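Local coordinates for CPXV018 protein (Cowpox virus, PDB 4PDC), which probably acts as an MHC class I-like viral decoy that binds the natural-killer-cell receptor NKG2D and blunts recognition of infected cells, at residues L4-N9 with P53-V58; I30-F33 with I38-T41. The protein carries 2 engineered substitutions. All coordinates share one frame; numbering follows the deposited sequence.

Contact 1. Residues L4-N9 with P53-V58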
loop_
_atom_site.group_PDB
_atom_site.type_symbol
_atom_site.label_atom_id
_atom_site.label_comp_id
_atom_site.label_asym_id
_atom_site.label_seq_id
_atom_site.Cartn_x
_atom_site.Cartn_y
_atom_site.Cartn_z
ATOM N N LEU E 4 -4.093 18.419 2.491
ATOM C CA LEU E 4 -3.452 17.778 3.626
ATOM C C LEU E 4 -1.961 17.732 3.335
ATOM O O LEU E 4 -1.545 17.163 2.330
ATOM C CB LEU E 4 -4.023 16.378 3.848
ATOM C CG LEU E 4 -3.536 15.570 5.051
ATOM C CD1 LEU E 4 -3.872 16.255 6.367
ATOM C CD2 LEU E 4 -4.154 14.195 4.996
ATOM N N ALA E 5 -1.168 18.355 4.201
ATOM C CA ALA E 5 0.272 18.462 3.989
ATOM C C ALA E 5 1.047 17.774 5.106
ATOM O O ALA E 5 0.681 17.863 6.280
ATOM C CB ALA E 5 0.682 19.916 3.886
ATOM N N PHE E 6 2.116 17.088 4.717
ATOM C CA PHE E 6 3.036 16.447 5.646
ATOM C C PHE E 6 4.417 17.061 5.475
ATOM O O PHE E 6 4.956 17.059 4.373
ATOM C CB PHE E 6 3.105 14.941 5.395
ATOM C CG PHE E 6 1.806 14.226 5.609
ATOM C CD1 PHE E 6 0.831 14.225 4.629
ATOM C CD2 PHE E 6 1.569 13.538 6.784
ATOM C CE1 PHE E 6 -0.362 13.563 4.822
ATOM C CE2 PHE E 6 0.378 12.872 6.982
ATOM C CZ PHE E 6 -0.589 12.884 6.000
ATOM N N ASN E 7 4.981 17.590 6.557
ATOM C CA ASN E 7 6.318 18.176 6.515
ATOM C C ASN E 7 7.297 17.381 7.375
ATOM O O ASN E 7 7.274 17.470 8.602
ATOM C CB ASN E 7 6.282 19.636 6.972
ATOM C CG ASN E 7 7.581 20.370 6.676
ATOM O OD1 ASN E 7 8.334 20.719 7.584
ATOM N ND2 ASN E 7 7.855 20.591 5.395
ATOM N N PHE E 8 8.140 16.591 6.715
ATOM C CA PHE E 8 9.145 15.783 7.390
ATOM C C PHE E 8 10.448 16.549 7.497
ATOM O O PHE E 8 10.940 17.070 6.501
ATOM C CB PHE E 8 9.385 14.476 6.637
ATOM C CG PHE E 8 8.174 13.613 6.521
ATOM C CD1 PHE E 8 7.230 13.851 5.535
ATOM C CD2 PHE E 8 7.982 12.548 7.384
ATOM C CE1 PHE E 8 6.110 13.050 5.422
ATOM C CE2 PHE E 8 6.861 11.743 7.277
ATOM C CZ PHE E 8 5.925 11.995 6.294
ATOM N N ASN E 9 11.008 16.610 8.701
ATOM C CA ASN E 9 12.296 17.262 8.904
ATOM C C ASN E 9 13.251 16.395 9.708
ATOM O O ASN E 9 12.892 15.868 10.763
ATOM C CB ASN E 9 12.113 18.606 9.605
ATOM C CG ASN E 9 13.413 19.371 9.734
ATOM O OD1 ASN E 9 14.022 19.750 8.735
ATOM N ND2 ASN E 9 13.844 19.608 10.966
ATOM N N PRO E 53 -2.452 6.562 15.300
ATOM C CA PRO E 53 -1.605 5.361 15.391
ATOM C C PRO E 53 -1.017 4.959 14.045
ATOM O O PRO E 53 0.099 4.448 13.999
ATOM C CB PRO E 53 -2.563 4.284 15.916
ATOM C CG PRO E 53 -3.919 4.779 15.588
ATOM C CD PRO E 53 -3.854 6.273 15.645
ATOM N N PHE E 54 -1.760 5.200 12.970
ATOM C CA PHE E 54 -1.286 4.914 11.621
ATOM C C PHE E 54 -0.082 5.794 11.287
ATOM O O PHE E 54 0.954 5.297 10.849
ATOM C CB PHE E 54 -2.415 5.130 10.605
ATOM C CG PHE E 54 -2.015 4.871 9.179
ATOM C CD1 PHE E 54 -1.978 3.582 8.678
ATOM C CD2 PHE E 54 -1.696 5.918 8.334
ATOM C CE1 PHE E 54 -1.620 3.341 7.363
ATOM C CE2 PHE E 54 -1.335 5.683 7.017
ATOM C CZ PHE E 54 -1.297 4.392 6.534
ATOM N N TYR E 55 -0.219 7.097 11.512
ATOM C CA TYR E 55 0.855 8.035 11.213
ATOM C C TYR E 55 2.070 7.797 12.104
ATOM O O TYR E 55 3.207 7.977 11.664
ATOM C CB TYR E 55 0.378 9.483 11.371
ATOM C CG TYR E 55 -0.642 9.934 10.336
ATOM C CD1 TYR E 55 -0.645 9.409 9.046
ATOM C CD2 TYR E 55 -1.599 10.891 10.654
ATOM C CE1 TYR E 55 -1.583 9.825 8.105
ATOM C CE2 TYR E 55 -2.534 11.313 9.723
ATOM C CZ TYR E 55 -2.524 10.774 8.454
ATOM O OH TYR E 55 -3.459 11.193 7.541
ATOM N N LYS E 56 1.842 7.407 13.354
ATOM C CA LYS E 56 2.961 7.145 14.257
ATOM C C LYS E 56 3.864 6.073 13.654
ATOM O O LYS E 56 5.087 6.181 13.704
ATOM C CB LYS E 56 2.472 6.715 15.640
ATOM C CG LYS E 56 3.598 6.546 16.658
ATOM C CD LYS E 56 3.060 6.199 18.038
ATOM C CE LYS E 56 4.176 6.104 19.068
ATOM N NZ LYS E 56 3.646 5.843 20.439
ATOM N N ASN E 57 3.254 5.055 13.059
ATOM C CA ASN E 57 4.011 3.987 12.423
ATOM C C ASN E 57 4.678 4.440 11.128
ATOM O O ASN E 57 5.861 4.182 10.915
ATOM C CB ASN E 57 3.102 2.789 12.142
ATOM C CG ASN E 57 2.747 2.018 13.399
ATOM O OD1 ASN E 57 3.561 1.897 14.316
ATOM N ND2 ASN E 57 1.528 1.491 13.449
ATOM N N VAL E 58 3.918 5.104 10.264
ATOM C CA VAL E 58 4.461 5.590 9.003
ATOM C C VAL E 58 5.596 6.582 9.237
ATOM O O VAL E 58 6.601 6.556 8.532
ATOM C CB VAL E 58 3.371 6.258 8.141
ATOM C CG1 VAL E 58 3.980 6.924 6.910
ATOM C CG2 VAL E 58 2.334 5.232 7.723
#
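The ring of Tyr55, on helix 51-64, turns one face to the ring edge of Phe6 on strand 2-13, forming a T-shaped (edge-to-face) pair with centroids 5.3 Å apart and planes at 77°. Tyr55 can be followed outward from its CB, which points toward the strand and packs against Ile38. With CG beside the backbone N (chi1 -68°), the ring extends from the helix to the sheet. Tyr55 CD1 sits at the margin of the pair, 4.2 Å from Phe6 CE2, while Tyr55 CD2, on the opposite edge of the ring from CD1, meets Ile31. Closer contact begins at Tyr55 CE1, 3.8 Å from Phe6 CE2, and continues at Tyr55 CZ, 3.8 Å from Phe6 CZ. Beyond the ring, Tyr55 OH lies near the plane of the Phe6 ring, 3.7 Å from Phe6 CZ. Leu4 comes from the opposite direction and brings its CD2 methyl to 4.0 Å from Tyr55 OH. The same hydroxyl is hydrogen-bonded to ND1 of His137 on helix 131-146, and Leu4 also touches His137. Phe59 lies with its ring nearly parallel to that of Tyr55, and Phe129 meets Phe6. Strand and helix are thus held by apolar and edge-to-face packing, with no hydrogen bond between them; the bond to His137 satisfies the buried hydroxyl and should fix where the ring's tip sits.

Contact 2. Residues I30-F33 with I38-T41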
loop_
_atom_site.group_PDB
_atom_site.type_symbol
_atom_site.label_atom_id
_atom_site.label_comp_id
_atom_site.label_asym_id
_atom_site.label_seq_id
_atom_site.Cartn_x
_atom_site.Cartn_y
_atom_site.Cartn_z
ATOM N N ILE E 30 -2.572 20.035 12.616
ATOM C CA ILE E 30 -3.529 19.192 13.326
ATOM C C ILE E 30 -2.841 18.052 14.076
ATOM O O ILE E 30 -3.371 17.547 15.063
ATOM C CB ILE E 30 -4.586 18.597 12.364
ATOM C CG1 ILE E 30 -3.930 17.723 11.290
ATOM C CG2 ILE E 30 -5.395 19.716 11.718
ATOM C CD1 ILE E 30 -4.912 16.837 10.534
ATOM N N ILE E 31 -1.667 17.650 13.600
ATOM C CA ILE E 31 -0.893 16.581 14.226
ATOM C C ILE E 31 0.584 16.960 14.226
ATOM O O ILE E 31 1.054 17.648 13.320
ATOM C CB ILE E 31 -1.078 15.232 13.488
ATOM C CG1 ILE E 31 -2.547 14.804 13.483
ATOM C CG2 ILE E 31 -0.237 14.138 14.127
ATOM C CD1 ILE E 31 -2.842 13.704 12.480
ATOM N N THR E 32 1.315 16.513 15.242
ATOM C CA THR E 32 2.761 16.685 15.263
ATOM C C THR E 32 3.422 15.448 15.860
ATOM O O THR E 32 2.821 14.724 16.653
ATOM C CB THR E 32 3.182 17.951 16.049
ATOM O OG1 THR E 32 4.575 18.214 15.832
ATOM C CG2 THR E 32 2.912 17.796 17.535
ATOM N N PHE E 33 4.670 15.227 15.465
ATOM C CA PHE E 33 5.424 14.030 15.815
ATOM C C PHE E 33 6.856 14.464 16.107
ATOM O O PHE E 33 7.450 15.178 15.305
ATOM C CB PHE E 33 5.358 13.012 14.669
ATOM C CG PHE E 33 6.220 11.795 14.866
ATOM C CD1 PHE E 33 5.804 10.758 15.678
ATOM C CD2 PHE E 33 7.439 11.679 14.213
ATOM C CE1 PHE E 33 6.594 9.633 15.852
ATOM C CE2 PHE E 33 8.230 10.556 14.379
ATOM C CZ PHE E 33 7.808 9.533 15.199
ATOM N N ILE E 38 3.531 10.843 18.953
ATOM C CA ILE E 38 2.648 11.613 18.093
ATOM C C ILE E 38 1.579 12.231 18.976
ATOM O O ILE E 38 1.247 11.682 20.026
ATOM C CB ILE E 38 2.013 10.734 16.996
ATOM C CG1 ILE E 38 1.399 11.600 15.895
ATOM C CG2 ILE E 38 0.975 9.788 17.591
ATOM C CD1 ILE E 38 1.176 10.847 14.601
ATOM N N ARG E 39 1.039 13.369 18.564
ATOM C CA ARG E 39 0.003 14.014 19.360
ATOM C C ARG E 39 -0.892 14.926 18.530
ATOM O O ARG E 39 -0.440 15.540 17.561
ATOM C CB ARG E 39 0.636 14.811 20.503
ATOM C CG ARG E 39 1.439 16.014 20.066
ATOM C CD ARG E 39 2.092 16.701 21.258
ATOM N NE ARG E 39 2.715 17.969 20.882
ATOM C CZ ARG E 39 2.106 19.151 20.914
ATOM N NH1 ARG E 39 0.841 19.253 21.313
ATOM N NH2 ARG E 39 2.764 20.241 20.546
ATOM N N PRO E 40 -2.174 15.020 18.911
ATOM C CA PRO E 40 -3.063 15.968 18.239
ATOM C C PRO E 40 -2.744 17.404 18.644
ATOM O O PRO E 40 -2.296 17.628 19.767
ATOM C CB PRO E 40 -4.454 15.544 18.719
ATOM C CG PRO E 40 -4.214 14.935 20.056
ATOM C CD PRO E 40 -2.867 14.272 19.977
ATOM N N THR E 41 -2.952 18.352 17.734
ATOM C CA THR E 41 -2.712 19.767 18.015
ATOM C C THR E 41 -3.941 20.593 17.652
ATOM O O THR E 41 -3.862 21.806 17.469
ATOM C CB THR E 41 -1.486 20.306 17.242
ATOM O OG1 THR E 41 -1.725 20.223 15.832
ATOM C CG2 THR E 41 -0.236 19.507 17.589
#
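A short antiparallel beta hairpin at one border of the sheet joins strand 29-33 to strand 38-40 across a four-residue turn. Thr32 and Arg39 form its hydrogen-bonded pair: Thr32 N donates to Arg39 O at 3.1 Å, and Arg39 N to Thr32 O at 2.9 Å. Ile31 with Pro40 and Phe33 with Ile38 are the flanking non-hydrogen-bonded pairs. Just beyond the second strand, Thr41 N still donates to Ile30 O at 2.8 Å, but from above the carbonyl plane, 55° out of it. On the face bearing Ile31, Phe33 and Ile38, Ile31 CG2 presses on Ile38 CG1 at 3.5 Å, tighter than usual for two carbons. Phe33 crosses Ile38 at about a right angle, bringing its CD1 to 4.0 Å from Ile38 CB. On the other face Thr32 and Arg39 run side by side. Arg39 CG stands between its backbone N and carbonyl carbon (chi1 67°), and the extended chain carries the guanidinium past Thr32 CG2, which lies over one of its faces, 3.4 Å from Arg39 NE. Thr41 CG2 packs beside Thr32 CG2 at 3.6 Å and also lies over the guanidinium. Thr32 OG1 instead bonds to Asp22 OD1 on strand 16-25. That strand flanks 29-33 on the side away from 38-40, and Ile30 and Ile31 together face its Val23 in a classic beta bulge; helix 51-64 packs on the face of Ile31, Phe33 and Ile38, where Leu52 meets Ile31 and Ser60 meets Phe33.

From the N terminus, strand 2-13 supplies the first half of contact 1 in the middle of the sheet, and the chain then turns back through strand 16-25. Contact 2 follows as a local hairpin, 30-33 with 38-41, closing a small loop at the sheet border. Only then does helix 51-64 return over the sheet to complete contact 1, so the hairpin is nested inside the larger loop. The contacts, their centres about 9 Å apart, share a layer of side chains between helix and sheet, where Tyr55 spans central and border strands. This layout, helices lying across an antiparallel sheet, recalls the MHC class I platform.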